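BT_4661 (Bacteroides thetaiotaomicron, PDB 4AK2) binds heparin and heparan sulphate as a SusE-like surface protein of the heparin utilisation locus, the chain here being its ligand-binding domain. Local coordinates at residues Asn186-Met191 with Asn234-Lys239; Tyr167-Pro172 with Tyr242-Met247; Ser119-Gln124 with Tyr253-Lys258. All coordinates share one frame; numbering follows the deposited sequence.

Contact 1. Residues Asn186-Met191 with Asn234-Lys239. With NA (sodium ion), chain D.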
ATOM      1  N   ASN A 186     -13.147  11.283  -8.256  1.00 16.56           N
ATOM      2  CA  ASN A 186     -12.898  10.470  -7.068  1.00 16.05           C
ATOM      3  C   ASN A 186     -11.779  11.090  -6.250  1.00 15.04           C
ATOM      4  O   ASN A 186     -11.342  12.220  -6.551  1.00 16.01           O
ATOM      5  CB  ASN A 186     -12.633   8.988  -7.426  1.00 15.28           C
ATOM      6  CG  ASN A 186     -11.472   8.786  -8.373  1.00 15.62           C
ATOM      7  OD1 ASN A 186     -10.615   9.666  -8.553  1.00 16.18           O
ATOM      8  ND2 ASN A 186     -11.454   7.610  -9.039  1.00 16.51           N
ATOM      9  N   PHE A 187     -11.319  10.396  -5.202  1.00 13.67           N
ATOM     10  CA  PHE A 187     -10.366  11.042  -4.309  1.00 12.95           C
ATOM     11  C   PHE A 187      -9.096  11.394  -5.081  1.00 12.57           C
ATOM     12  O   PHE A 187      -8.524  12.491  -4.878  1.00 13.91           O
ATOM     13  CB  PHE A 187     -10.085  10.201  -3.081  1.00 13.74           C
ATOM     14  CG  PHE A 187      -9.270  10.927  -2.062  1.00 12.73           C
ATOM     15  CD1 PHE A 187      -9.770  12.081  -1.448  1.00 14.93           C
ATOM     16  CD2 PHE A 187      -7.999  10.480  -1.707  1.00 12.65           C
ATOM     17  CE1 PHE A 187      -9.035  12.778  -0.489  1.00 14.76           C
ATOM     18  CE2 PHE A 187      -7.271  11.168  -0.736  1.00 13.42           C
ATOM     19  CZ  PHE A 187      -7.776  12.316  -0.131  1.00 14.89           C
ATOM     20  N   LEU A 188      -8.648  10.489  -5.964  1.00 13.20           N
ATOM     21  CA  LEU A 188      -7.419  10.780  -6.702  1.00 14.14           C
ATOM     22  C   LEU A 188      -7.573  11.921  -7.686  1.00 13.33           C
ATOM     23  O   LEU A 188      -6.649  12.705  -7.854  1.00 14.41           O
ATOM     24  CB  LEU A 188      -6.849   9.561  -7.401  1.00 14.18           C
ATOM     25  CG  LEU A 188      -6.243   8.548  -6.426  1.00 13.37           C
ATOM     26  CD1 LEU A 188      -5.721   7.369  -7.230  1.00 15.47           C
ATOM     27  CD2 LEU A 188      -5.088   9.105  -5.577  1.00 16.42           C
ATOM     28  N   SER A 189      -8.711  12.044  -8.376  1.00 13.87           N
ATOM     29  CA  SER A 189      -8.849  13.196  -9.257  1.00 15.67           C
ATOM     30  C   SER A 189      -8.860  14.496  -8.476  1.00 15.69           C
ATOM     31  O   SER A 189      -8.327  15.500  -8.917  1.00 16.68           O
ATOM     32  CB  SER A 189     -10.057  13.081 -10.213  1.00 16.07           C
ATOM     33  OG  SER A 189     -11.280  13.126  -9.488  1.00 18.26           O
ATOM     34  N   GLU A 190      -9.458  14.467  -7.292  1.00 15.40           N
ATOM     35  CA  GLU A 190      -9.481  15.645  -6.445  1.00 14.74           C
ATOM     36  C   GLU A 190      -8.022  15.992  -5.993  1.00 14.32           C
ATOM     37  O   GLU A 190      -7.583  17.160  -6.069  1.00 15.84           O
ATOM     38  CB  GLU A 190     -10.381  15.426  -5.239  1.00 18.37           C
ATOM     39  CG  GLU A 190     -10.445  16.676  -4.403  1.00 19.68           C
ATOM     40  CD  GLU A 190     -11.406  16.586  -3.238  1.00 23.33           C
ATOM     41  OE1 GLU A 190     -12.289  15.697  -3.245  1.00 25.53           O
ATOM     42  OE2 GLU A 190     -11.283  17.425  -2.322  1.00 26.68           O
ATOM     43  N   MET A 191      -7.260  14.989  -5.543  1.00 14.17           N
ATOM     44  CA  MET A 191      -5.857  15.201  -5.193  1.00 14.86           C
ATOM     45  C   MET A 191      -5.065  15.733  -6.384  1.00 14.72           C
ATOM     46  O   MET A 191      -4.287  16.689  -6.263  1.00 15.00           O
ATOM     47  CB  MET A 191      -5.237  13.920  -4.656  1.00 15.50           C
ATOM     48  CG  MET A 191      -5.749  13.522  -3.273  1.00 14.71           C
ATOM     49  SD  MET A 191      -5.542  14.766  -1.983  1.00 16.31           S
ATOM     50  CE  MET A 191      -7.162  15.567  -1.944  1.00 20.36           C
ATOM     51  N   ASN A 234       0.420  17.941   4.691  1.00 13.07           N
ATOM     52  CA  ASN A 234      -0.693  18.861   4.539  1.00 13.71           C
ATOM     53  C   ASN A 234      -1.346  18.871   3.144  1.00 13.39           C
ATOM     54  O   ASN A 234      -2.074  19.817   2.837  1.00 18.11           O
ATOM     55  CB  ASN A 234      -0.295  20.310   4.944  1.00 15.68           C
ATOM     56  CG  ASN A 234      -1.502  21.208   5.193  1.00 14.80           C
ATOM     57  OD1 ASN A 234      -2.443  20.797   5.866  1.00 16.62           O
ATOM     58  ND2 ASN A 234      -1.484  22.449   4.676  1.00 17.92           N
ATOM     59  N   LEU A 235      -1.138  17.820   2.338  1.00 13.35           N
ATOM     60  CA  LEU A 235      -1.714  17.769   0.974  1.00 13.48           C
ATOM     61  C   LEU A 235      -2.780  16.677   0.828  1.00 11.83           C
ATOM     62  O   LEU A 235      -3.751  16.839   0.086  1.00 13.95           O
ATOM     63  CB  LEU A 235      -0.588  17.560  -0.060  1.00 13.12           C
ATOM     64  CG  LEU A 235       0.473  18.673  -0.050  1.00 13.90           C
ATOM     65  CD1 LEU A 235       1.484  18.407  -1.155  1.00 14.83           C
ATOM     66  CD2 LEU A 235      -0.178  20.044  -0.230  1.00 18.93           C
ATOM     67  N   TRP A 236      -2.600  15.545   1.522  1.00 12.50           N
ATOM     68  CA  TRP A 236      -3.511  14.412   1.381  1.00 12.39           C
ATOM     69  C   TRP A 236      -4.631  14.590   2.371  1.00 11.97           C
ATOM     70  O   TRP A 236      -4.708  13.914   3.408  1.00 11.94           O
ATOM     71  CB  TRP A 236      -2.762  13.115   1.579  1.00 12.03           C
ATOM     72  CG  TRP A 236      -1.781  12.819   0.494  1.00 11.42           C
ATOM     73  CD1 TRP A 236      -0.440  13.246   0.368  1.00 12.68           C
ATOM     74  CD2 TRP A 236      -2.060  12.014  -0.694  1.00 11.92           C
ATOM     75  NE1 TRP A 236       0.109  12.753  -0.802  1.00 12.46           N
ATOM     76  CE2 TRP A 236      -0.827  11.969  -1.466  1.00 11.68           C
ATOM     77  CE3 TRP A 236      -3.179  11.293  -1.147  1.00 12.15           C
ATOM     78  CZ2 TRP A 236      -0.733  11.271  -2.660  1.00 12.59           C
ATOM     79  CZ3 TRP A 236      -3.085  10.586  -2.352  1.00 13.91           C
ATOM     80  CH2 TRP A 236      -1.894  10.595  -3.108  1.00 13.74           C
ATOM     81  N   ARG A 237      -5.517  15.519   2.038  1.00 13.21           N
ATOM     82  CA  ARG A 237      -6.609  15.948   2.906  1.00 12.93           C
ATOM     83  C   ARG A 237      -7.547  16.808   2.061  1.00 14.47           C
ATOM     84  O   ARG A 237      -7.158  17.378   1.026  1.00 16.51           O
ATOM     85  CB  ARG A 237      -6.068  16.764   4.090  1.00 14.72           C
ATOM     86  CG  ARG A 237      -5.626  18.181   3.719  1.00 16.04           C
ATOM     87  CD  ARG A 237      -5.003  18.949   4.909  1.00 14.28           C
ATOM     88  NE  ARG A 237      -6.006  19.311   5.928  1.00 14.74           N
ATOM     89  CZ  ARG A 237      -6.067  20.451   6.625  1.00 14.20           C
ATOM     90  NH1 ARG A 237      -5.124  21.368   6.540  1.00 15.89           N
ATOM     91  NH2 ARG A 237      -7.092  20.670   7.446  1.00 17.16           N
ATOM     92  N   ASN A 238      -8.758  16.944   2.549  1.00 17.59           N
ATOM     93  CA  ASN A 238      -9.686  17.925   2.030  1.00 16.77           C
ATOM     94  C   ASN A 238     -10.602  18.342   3.183  1.00 15.99           C
ATOM     95  O   ASN A 238     -10.335  17.976   4.354  1.00 17.90           O
ATOM     96  CB  ASN A 238     -10.431  17.436   0.775  1.00 16.79           C
ATOM     97  CG  ASN A 238     -11.420  16.293   1.045  1.00 17.82           C
ATOM     98  OD1 ASN A 238     -11.717  15.935   2.175  1.00 17.35           O
ATOM     99  ND2 ASN A 238     -11.919  15.711  -0.030  1.00 21.14           N
ATOM    100  N   LYS A 239     -11.589  19.194   2.901  1.00 19.84           N
ATOM    101  CA  LYS A 239     -12.418  19.758   3.961  1.00 21.29           C
ATOM    102  C   LYS A 239     -13.131  18.662   4.730  1.00 20.22           C
ATOM    103  O   LYS A 239     -13.251  18.717   5.988  1.00 24.49           O
ATOM    104  CB  LYS A 239     -13.392  20.808   3.412  1.00 26.62           C
TER
HETATM  105 NA    NA D1716      -4.003  18.806  -1.771  1.00 35.70          NA
HETATM  106  O   HOH W   1      -4.310  20.972  -0.949  1.00 39.90           O
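Met-191, Phe-187 and Leu-188 form three bumps on helix 187-195 that gather round one corner of the Trp-236 indole. Met-191 CG sits obliquely to the ring, 4.0 Å from Trp-236 CE3, while Phe-187 CE2 meets that same CE3 at the ring edge at 4.1 Å. Leu-188 CD2 comes to the edge one atom further on, 4.1 Å from Trp-236 CZ3. Chi1 of Met-191 (-71°) sets CG beside the backbone N; bends at chi2 and chi3 carry the sulfur of this Met-aromatic pair and the methyl onward, and Met-191 SD lies 3.4 Å from Leu-235 O, Met-191 CE 3.5 Å from Arg-237 O. Met-191 CG additionally covers the rim of one face of the Phe-187 ring. The helix start is a capping box of Asn-186 and Ser-189, and Trp-236 centres an inverse gamma turn that leads into strand 237-238 of the mixed sheet; its NE1 is taken by Leu-219 O. Leu-235 O binds a sodium ion at 2.7 Å, a site shared with Ser-194 OG and a water. Asn-238 ND2 passes the edge of the Phe-187 ring and gives a hydrogen bond of 2.9 Å to Glu-190 OE2 (154° at the hydrogen), arriving from above the carboxylate plane. An alanine in place of Glu-190 would probably leave the Asn-238 N-H without this acceptor and open a gap beside Asn-238 CB. The other end of the amide, Asn-238 OD1, is held by His-175 and Gly-241.

Contact 2. Residues Tyr167-Pro172 with Tyr242-Met247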
ATOM      1  N   TYR A 167      -7.819   3.511  -2.108  1.00 12.13           N
ATOM      2  CA  TYR A 167      -8.884   2.778  -1.417  1.00 12.15           C
ATOM      3  C   TYR A 167      -9.096   3.429  -0.067  1.00 11.66           C
ATOM      4  O   TYR A 167      -8.208   3.384   0.798  1.00 12.33           O
ATOM      5  CB  TYR A 167      -8.514   1.297  -1.245  1.00 13.70           C
ATOM      6  CG  TYR A 167      -8.303   0.684  -2.597  1.00 13.57           C
ATOM      7  CD1 TYR A 167      -9.426   0.324  -3.376  1.00 13.58           C
ATOM      8  CD2 TYR A 167      -7.047   0.533  -3.151  1.00 13.76           C
ATOM      9  CE1 TYR A 167      -9.286  -0.135  -4.674  1.00 13.84           C
ATOM     10  CE2 TYR A 167      -6.892   0.012  -4.467  1.00 12.69           C
ATOM     11  CZ  TYR A 167      -8.033  -0.325  -5.216  1.00 12.69           C
ATOM     12  OH  TYR A 167      -7.908  -0.808  -6.508  1.00 14.62           O
ATOM     13  N   ASN A 168     -10.250   4.058   0.120  1.00 11.90           N
ATOM     14  CA  ASN A 168     -10.597   4.606   1.426  1.00 12.41           C
ATOM     15  C   ASN A 168     -10.688   3.469   2.417  1.00 13.07           C
ATOM     16  O   ASN A 168     -11.213   2.380   2.109  1.00 15.36           O
ATOM     17  CB  ASN A 168     -11.969   5.293   1.344  1.00 14.13           C
ATOM     18  CG  ASN A 168     -12.344   5.947   2.659  1.00 14.62           C
ATOM     19  OD1 ASN A 168     -11.530   6.595   3.288  1.00 14.41           O
ATOM     20  ND2 ASN A 168     -13.563   5.733   3.105  1.00 22.05           N
ATOM     21  N   ILE A 169     -10.118   3.675   3.598  1.00 12.60           N
ATOM     22  CA  ILE A 169     -10.157   2.658   4.660  1.00 13.83           C
ATOM     23  C   ILE A 169     -11.108   3.103   5.744  1.00 13.68           C
ATOM     24  O   ILE A 169     -12.186   2.507   5.903  1.00 17.42           O
ATOM     25  CB  ILE A 169      -8.739   2.307   5.197  1.00 12.41           C
ATOM     26  CG1 ILE A 169      -7.952   1.565   4.078  1.00 14.03           C
ATOM     27  CG2 ILE A 169      -8.798   1.523   6.483  1.00 15.61           C
ATOM     28  CD1 ILE A 169      -6.444   1.474   4.319  1.00 15.50           C
ATOM     29  N   ALA A 170     -10.771   4.192   6.433  1.00 14.59           N
ATOM     30  CA  ALA A 170     -11.647   4.699   7.499  1.00 15.24           C
ATOM     31  C   ALA A 170     -11.871   6.217   7.420  1.00 15.84           C
ATOM     32  O   ALA A 170     -12.209   6.867   8.402  1.00 18.91           O
ATOM     33  CB  ALA A 170     -11.181   4.239   8.893  1.00 17.93           C
ATOM     34  N   GLY A 171     -11.645   6.774   6.226  1.00 15.21           N
ATOM     35  CA  GLY A 171     -11.919   8.178   5.960  1.00 15.51           C
ATOM     36  C   GLY A 171     -13.382   8.365   5.615  1.00 16.46           C
ATOM     37  O   GLY A 171     -14.153   7.406   5.628  1.00 18.43           O
ATOM     38  N   PRO A 172     -13.748   9.599   5.265  1.00 17.66           N
ATOM     39  CA  PRO A 172     -15.142   9.866   4.911  1.00 19.29           C
ATOM     40  C   PRO A 172     -15.526   9.150   3.613  1.00 19.97           C
ATOM     41  O   PRO A 172     -14.687   8.982   2.722  1.00 19.00           O
ATOM     42  CB  PRO A 172     -15.199  11.391   4.747  1.00 23.52           C
ATOM     43  CG  PRO A 172     -13.783  11.861   4.652  1.00 24.61           C
ATOM     44  CD  PRO A 172     -12.889  10.803   5.225  1.00 18.04           C
ATOM     45  N   TYR A 242      -8.782  14.372   6.517  1.00 11.96           N
ATOM     46  CA  TYR A 242      -7.506  13.791   6.089  1.00 11.88           C
ATOM     47  C   TYR A 242      -7.723  12.461   5.354  1.00 11.04           C
ATOM     48  O   TYR A 242      -8.658  11.707   5.686  1.00 12.91           O
ATOM     49  CB  TYR A 242      -6.570  13.573   7.297  1.00 11.52           C
ATOM     50  CG  TYR A 242      -5.923  14.839   7.717  1.00 11.76           C
ATOM     51  CD1 TYR A 242      -4.767  15.281   7.079  1.00 13.60           C
ATOM     52  CD2 TYR A 242      -6.423  15.596   8.789  1.00 12.11           C
ATOM     53  CE1 TYR A 242      -4.140  16.457   7.471  1.00 14.36           C
ATOM     54  CE2 TYR A 242      -5.804  16.772   9.183  1.00 13.18           C
ATOM     55  CZ  TYR A 242      -4.656  17.191   8.536  1.00 13.48           C
ATOM     56  OH  TYR A 242      -4.053  18.349   8.950  1.00 14.38           O
ATOM     57  N   ALA A 243      -6.828  12.162   4.427  1.00 11.11           N
ATOM     58  CA  ALA A 243      -6.795  10.827   3.836  1.00 10.29           C
ATOM     59  C   ALA A 243      -6.684   9.782   4.943  1.00 10.83           C
ATOM     60  O   ALA A 243      -5.869   9.946   5.886  1.00 11.96           O
ATOM     61  CB  ALA A 243      -5.648  10.642   2.856  1.00 11.98           C
ATOM     62  N   ASN A 244      -7.472   8.715   4.839  1.00 11.01           N
ATOM     63  CA  ASN A 244      -7.395   7.569   5.712  1.00 11.03           C
ATOM     64  C   ASN A 244      -7.675   6.393   4.802  1.00 10.08           C
ATOM     65  O   ASN A 244      -8.838   6.064   4.504  1.00 11.58           O
ATOM     66  CB  ASN A 244      -8.370   7.658   6.890  1.00 11.64           C
ATOM     67  CG  ASN A 244      -8.171   6.549   7.862  1.00 12.01           C
ATOM     68  OD1 ASN A 244      -8.371   5.384   7.535  1.00 13.16           O
ATOM     69  ND2 ASN A 244      -7.735   6.909   9.062  1.00 15.82           N
ATOM     70  N   GLY A 245      -6.631   5.838   4.229  1.00 10.20           N
ATOM     71  CA  GLY A 245      -6.764   4.943   3.092  1.00 10.87           C
ATOM     72  C   GLY A 245      -5.437   4.612   2.471  1.00  9.83           C
ATOM     73  O   GLY A 245      -4.383   5.007   3.005  1.00 10.71           O
ATOM     74  N   ALA A 246      -5.436   3.876   1.373  1.00 10.57           N
ATOM     75  CA  ALA A 246      -4.217   3.315   0.813  1.00 10.45           C
ATOM     76  C   ALA A 246      -4.096   3.617  -0.672  1.00 10.18           C
ATOM     77  O   ALA A 246      -5.074   3.421  -1.429  1.00 12.25           O
ATOM     78  CB  ALA A 246      -4.160   1.812   1.041  1.00 12.44           C
ATOM     79  N   MET A 247      -2.936   4.042  -1.130  1.00 10.52           N
ATOM     80  CA  MET A 247      -2.642   4.374  -2.535  1.00  9.98           C
ATOM     81  C   MET A 247      -1.576   3.494  -3.100  1.00 11.33           C
ATOM     82  O   MET A 247      -0.499   3.271  -2.471  1.00 11.19           O
ATOM     83  CB  MET A 247      -2.278   5.860  -2.665  1.00 11.58           C
ATOM     84  CG  MET A 247      -2.056   6.342  -4.120  1.00 11.89           C
ATOM     85  SD  MET A 247      -0.437   5.972  -4.839  1.00 13.82           S
ATOM     86  CE  MET A 247       0.563   7.208  -4.019  1.00 17.52           C
TER
HETATM   87  O   HOH W   2      -9.573   8.551   2.853  1.00 12.83           O
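Tyr-167 and Ala-246 exchange two backbone hydrogen bonds, Tyr-167 N to Ala-246 O at 2.8 Å and Ala-246 N to Tyr-167 O at 2.9 Å, as an antiparallel hydrogen-bonded pair joining strand 163-168 to its neighbour 241-254 in the mixed sheet. Asn-168 and Gly-245 follow as the non-hydrogen-bonded pair; a side chain on Gly-245 would run into Tyr-167 O. Beyond them regular pairing ends in the loop 169-172, a turn gathered on one carbonyl. Asn-244 O takes a nearly straight bond from Ile-169 N (2.9 Å, 167°) and weak ones from Ala-170 N and Gly-171 N.

Side-chain polar groups finish the turn. Chi1 of Asn-244 (-173°) sends CG toward Ala-170, and OD1 then makes a weak bond to Ala-170 N at 2.9 Å. Asn-168 ND2 donates to Gly-171 O from above the carbonyl plane at 3.1 Å, and a water joins Asn-168 OD1 to Asn-244 N.

Apolar packing is slight: Ile-169 lays CG1 and CD1 against Gly-245 CA, and its CD1 reaches Ala-246 CB at 4.0 Å. Met-91 of strand 89-98 touches Ile-169 and Ala-246.

Asn-168 OD1 and Asn-244 O, two acceptors, stand just 3.0 Å apart. Their mutual repulsion is probably offset by Gly-171 N, weakly bonded to each, and by the water that donates to Asn-168 OD1, so the turn depends on donors placed around a cluster of oxygens.

Contact 3. Residues Ser119-Gln124 with Tyr253-Lys258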
ATOM      1  N   SER A 119      12.835  -8.354 -12.405  1.00 18.77           N
ATOM      2  CA  SER A 119      12.326  -7.671 -13.608  1.00 18.16           C
ATOM      3  C   SER A 119      13.475  -7.362 -14.587  1.00 16.51           C
ATOM      4  O   SER A 119      14.541  -7.957 -14.462  1.00 20.75           O
ATOM      5  CB  SER A 119      11.483  -6.446 -13.194  1.00 20.13           C
ATOM      6  OG  SER A 119      12.161  -5.637 -12.266  1.00 18.62           O
ATOM      7  N   ASP A 120      13.293  -6.456 -15.550  1.00 17.57           N
ATOM      8  CA  ASP A 120      14.367  -6.199 -16.525  1.00 18.22           C
ATOM      9  C   ASP A 120      15.666  -5.783 -15.832  1.00 18.32           C
ATOM     10  O   ASP A 120      15.660  -5.111 -14.780  1.00 18.29           O
ATOM     11  CB  ASP A 120      13.992  -5.060 -17.494  1.00 19.25           C
ATOM     12  CG  ASP A 120      13.028  -5.475 -18.583  1.00 20.87           C
ATOM     13  OD1 ASP A 120      12.656  -6.671 -18.703  1.00 21.44           O
ATOM     14  OD2 ASP A 120      12.604  -4.565 -19.337  1.00 21.53           O
ATOM     15  N   SER A 121      16.777  -6.104 -16.497  1.00 20.11           N
ATOM     16  CA  SER A 121      18.095  -5.615 -16.089  1.00 20.00           C
ATOM     17  C   SER A 121      18.501  -6.109 -14.700  1.00 21.19           C
ATOM     18  O   SER A 121      19.236  -5.428 -13.991  1.00 21.52           O
ATOM     19  CB  SER A 121      18.158  -4.075 -16.154  1.00 19.81           C
ATOM     20  OG  SER A 121      17.829  -3.649 -17.453  1.00 20.99           O
ATOM     21  N   ASN A 122      18.008  -7.287 -14.330  1.00 21.69           N
ATOM     22  CA  ASN A 122      18.371  -7.955 -13.065  1.00 21.23           C
ATOM     23  C   ASN A 122      17.918  -7.227 -11.796  1.00 18.01           C
ATOM     24  O   ASN A 122      18.381  -7.532 -10.703  1.00 21.90           O
ATOM     25  CB  ASN A 122      19.830  -8.415 -12.997  1.00 26.05           C
ATOM     26  CG  ASN A 122      19.937  -9.916 -13.168  1.00 38.66           C
ATOM     27  OD1 ASN A 122      19.156 -10.689 -12.562  1.00 43.33           O
ATOM     28  ND2 ASN A 122      20.844 -10.340 -14.021  1.00 49.08           N
ATOM     29  N   VAL A 123      16.949  -6.312 -11.953  1.00 17.62           N
ATOM     30  CA  VAL A 123      16.409  -5.549 -10.831  1.00 17.51           C
ATOM     31  C   VAL A 123      15.465  -6.439 -10.045  1.00 17.42           C
ATOM     32  O   VAL A 123      14.647  -7.164 -10.598  1.00 17.93           O
ATOM     33  CB  VAL A 123      15.671  -4.281 -11.325  1.00 17.01           C
ATOM     34  CG1 VAL A 123      14.845  -3.586 -10.233  1.00 18.28           C
ATOM     35  CG2 VAL A 123      16.656  -3.335 -11.978  1.00 19.40           C
ATOM     36  N   GLN A 124      15.618  -6.408  -8.728  1.00 18.08           N
ATOM     37  CA  GLN A 124      14.700  -7.099  -7.840  1.00 16.61           C
ATOM     38  C   GLN A 124      14.284  -6.049  -6.800  1.00 16.19           C
ATOM     39  O   GLN A 124      14.877  -5.917  -5.724  1.00 18.15           O
ATOM     40  CB  GLN A 124      15.397  -8.289  -7.193  1.00 19.66           C
ATOM     41  CG  GLN A 124      14.465  -9.162  -6.368  1.00 19.06           C
ATOM     42  CD  GLN A 124      15.173 -10.367  -5.814  1.00 26.11           C
ATOM     43  OE1 GLN A 124      15.966 -11.021  -6.502  1.00 26.60           O
ATOM     44  NE2 GLN A 124      14.903 -10.668  -4.548  1.00 35.11           N
ATOM     45  N   TYR A 253      11.506   2.305 -13.822  1.00 13.95           N
ATOM     46  CA  TYR A 253      12.926   2.540 -13.503  1.00 14.41           C
ATOM     47  C   TYR A 253      13.744   2.517 -14.771  1.00 14.81           C
ATOM     48  O   TYR A 253      13.299   2.034 -15.820  1.00 16.26           O
ATOM     49  CB  TYR A 253      13.473   1.530 -12.484  1.00 14.36           C
ATOM     50  CG  TYR A 253      13.421   0.086 -12.934  1.00 13.79           C
ATOM     51  CD1 TYR A 253      14.433  -0.446 -13.751  1.00 15.69           C
ATOM     52  CD2 TYR A 253      12.428  -0.773 -12.462  1.00 14.97           C
ATOM     53  CE1 TYR A 253      14.409  -1.773 -14.147  1.00 15.43           C
ATOM     54  CE2 TYR A 253      12.386  -2.105 -12.864  1.00 14.92           C
ATOM     55  CZ  TYR A 253      13.400  -2.604 -13.666  1.00 14.82           C
ATOM     56  OH  TYR A 253      13.369  -3.921 -14.033  1.00 17.29           O
ATOM     57  N   ASP A 254      14.943   3.086 -14.649  1.00 15.45           N
ATOM     58  CA  ASP A 254      15.947   3.137 -15.682  1.00 16.16           C
ATOM     59  C   ASP A 254      17.287   2.814 -15.029  1.00 14.66           C
ATOM     60  O   ASP A 254      17.561   3.313 -13.935  1.00 17.17           O
ATOM     61  CB  ASP A 254      15.922   4.542 -16.315  1.00 17.55           C
ATOM     62  CG  ASP A 254      16.869   4.705 -17.498  1.00 18.91           C
ATOM     63  OD1 ASP A 254      18.078   4.909 -17.298  1.00 20.19           O
ATOM     64  OD2 ASP A 254      16.413   4.672 -18.644  1.00 21.61           O
ATOM     65  N   VAL A 255      18.116   1.996 -15.707  1.00 16.13           N
ATOM     66  CA  VAL A 255      19.419   1.594 -15.134  1.00 16.27           C
ATOM     67  C   VAL A 255      20.604   2.320 -15.806  1.00 16.79           C
ATOM     68  O   VAL A 255      21.778   1.967 -15.576  1.00 20.43           O
ATOM     69  CB  VAL A 255      19.652   0.053 -15.201  1.00 17.85           C
ATOM     70  CG1 VAL A 255      18.631  -0.709 -14.351  1.00 19.13           C
ATOM     71  CG2 VAL A 255      19.700  -0.448 -16.652  1.00 19.21           C
ATOM     72  N   THR A 256      20.283   3.365 -16.566  1.00 19.63           N
ATOM     73  CA  THR A 256      21.276   4.113 -17.325  1.00 20.18           C
ATOM     74  C   THR A 256      21.240   5.602 -17.003  1.00 21.15           C
ATOM     75  O   THR A 256      21.715   6.425 -17.788  1.00 25.52           O
ATOM     76  CB  THR A 256      21.126   3.918 -18.843  1.00 24.53           C
ATOM     77  OG1 THR A 256      19.798   4.267 -19.259  1.00 25.82           O
ATOM     78  CG2 THR A 256      21.440   2.467 -19.247  1.00 29.98           C
ATOM     79  N   GLY A 257      20.736   5.959 -15.826  1.00 17.63           N
ATOM     80  CA  GLY A 257      20.854   7.352 -15.359  1.00 20.23           C
ATOM     81  C   GLY A 257      19.865   8.348 -15.947  1.00 19.89           C
ATOM     82  O   GLY A 257      20.057   9.556 -15.822  1.00 23.47           O
ATOM     83  N   LYS A 258      18.781   7.844 -16.553  1.00 17.92           N
ATOM     84  CA  LYS A 258      17.831   8.681 -17.274  1.00 19.67           C
ATOM     85  C   LYS A 258      16.452   8.659 -16.606  1.00 16.41           C
ATOM     86  O   LYS A 258      16.097   7.678 -15.945  1.00 17.64           O
ATOM     87  CB  LYS A 258      17.679   8.199 -18.753  1.00 21.95           C
ATOM     88  CG  LYS A 258      18.988   8.194 -19.533  1.00 26.15           C
ATOM     89  CD  LYS A 258      19.645   9.558 -19.455  1.00 31.77           C
TER
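Tyr-253 leaves the end of strand 241-254 and pushes its ring into the loop 119-124, where Val-123, Ser-119 and Asp-120 receive it. The bond to CB heads toward the loop, and CG takes the crowded position between the backbone N and the carbonyl carbon (chi1 61°). CD1 is the first ring atom to come near the loop, passing Val-123 CG2, and CE1 is packed tightly against that methyl at 3.5 Å. Across the ring, CE2 has Ser-119 OG near its edge at 3.6 Å. Val-123 and Tyr-253 reach toward each other tip to tip, and Val-123 CG1, anti to its own backbone N, makes a CH-pi contact over one face, 4.1 Å from the centroid and displaced toward the rim. Tyr-253 OH donates to Asp-120 O at 2.7 Å, in the carbonyl plane and on a lone pair. Ser-119 OG is also 2.7 Å from Tyr-253 OH; its proton may go to the phenol or to another acceptor. Further along, Val-255 CG1 lies 3.8 Å from Ser-121 CB. Phe-156 meets the Tyr-253 ring from elsewhere in the chain. The loop is the connection from strand 105-115 of the four-stranded sheet to strand 131-134 of the seven-stranded one, so the tyrosine fastens this linker to the second sheet. Past it, Asp-254 turns away and heads an Asx turn, its OD1 accepting from Thr-256 N, Thr-256 OG1 and Lys-258 N. With its proton committed to a neutral carbonyl, the phenol probably stays un-ionised, and the bond probably helps set how far it reaches into the loop.

How the contacts relate
Contacts 1 and 2 are neighbours, centres 10 Å apart, and join directly where Trp-236 O and Ala-243 N probably hydrogen-bond, beside the neighbouring strands 237-238 and 241-254. Contact 3 shares strand 241-254 with contact 2 but uses its far end, about 32 Å away between centres and across the middle of the chain. All three are partly buried; contact 2 lies nearest the chain's centre and contact 3 furthest out. Their chemistry follows their place: contact 1 is mostly apolar packing of a helix, with a sodium ion and one polar pair, contact 2 mostly backbone and amide hydrogen bonding, contact 3 mainly one aromatic residue held in a connecting loop, with a valine beside it.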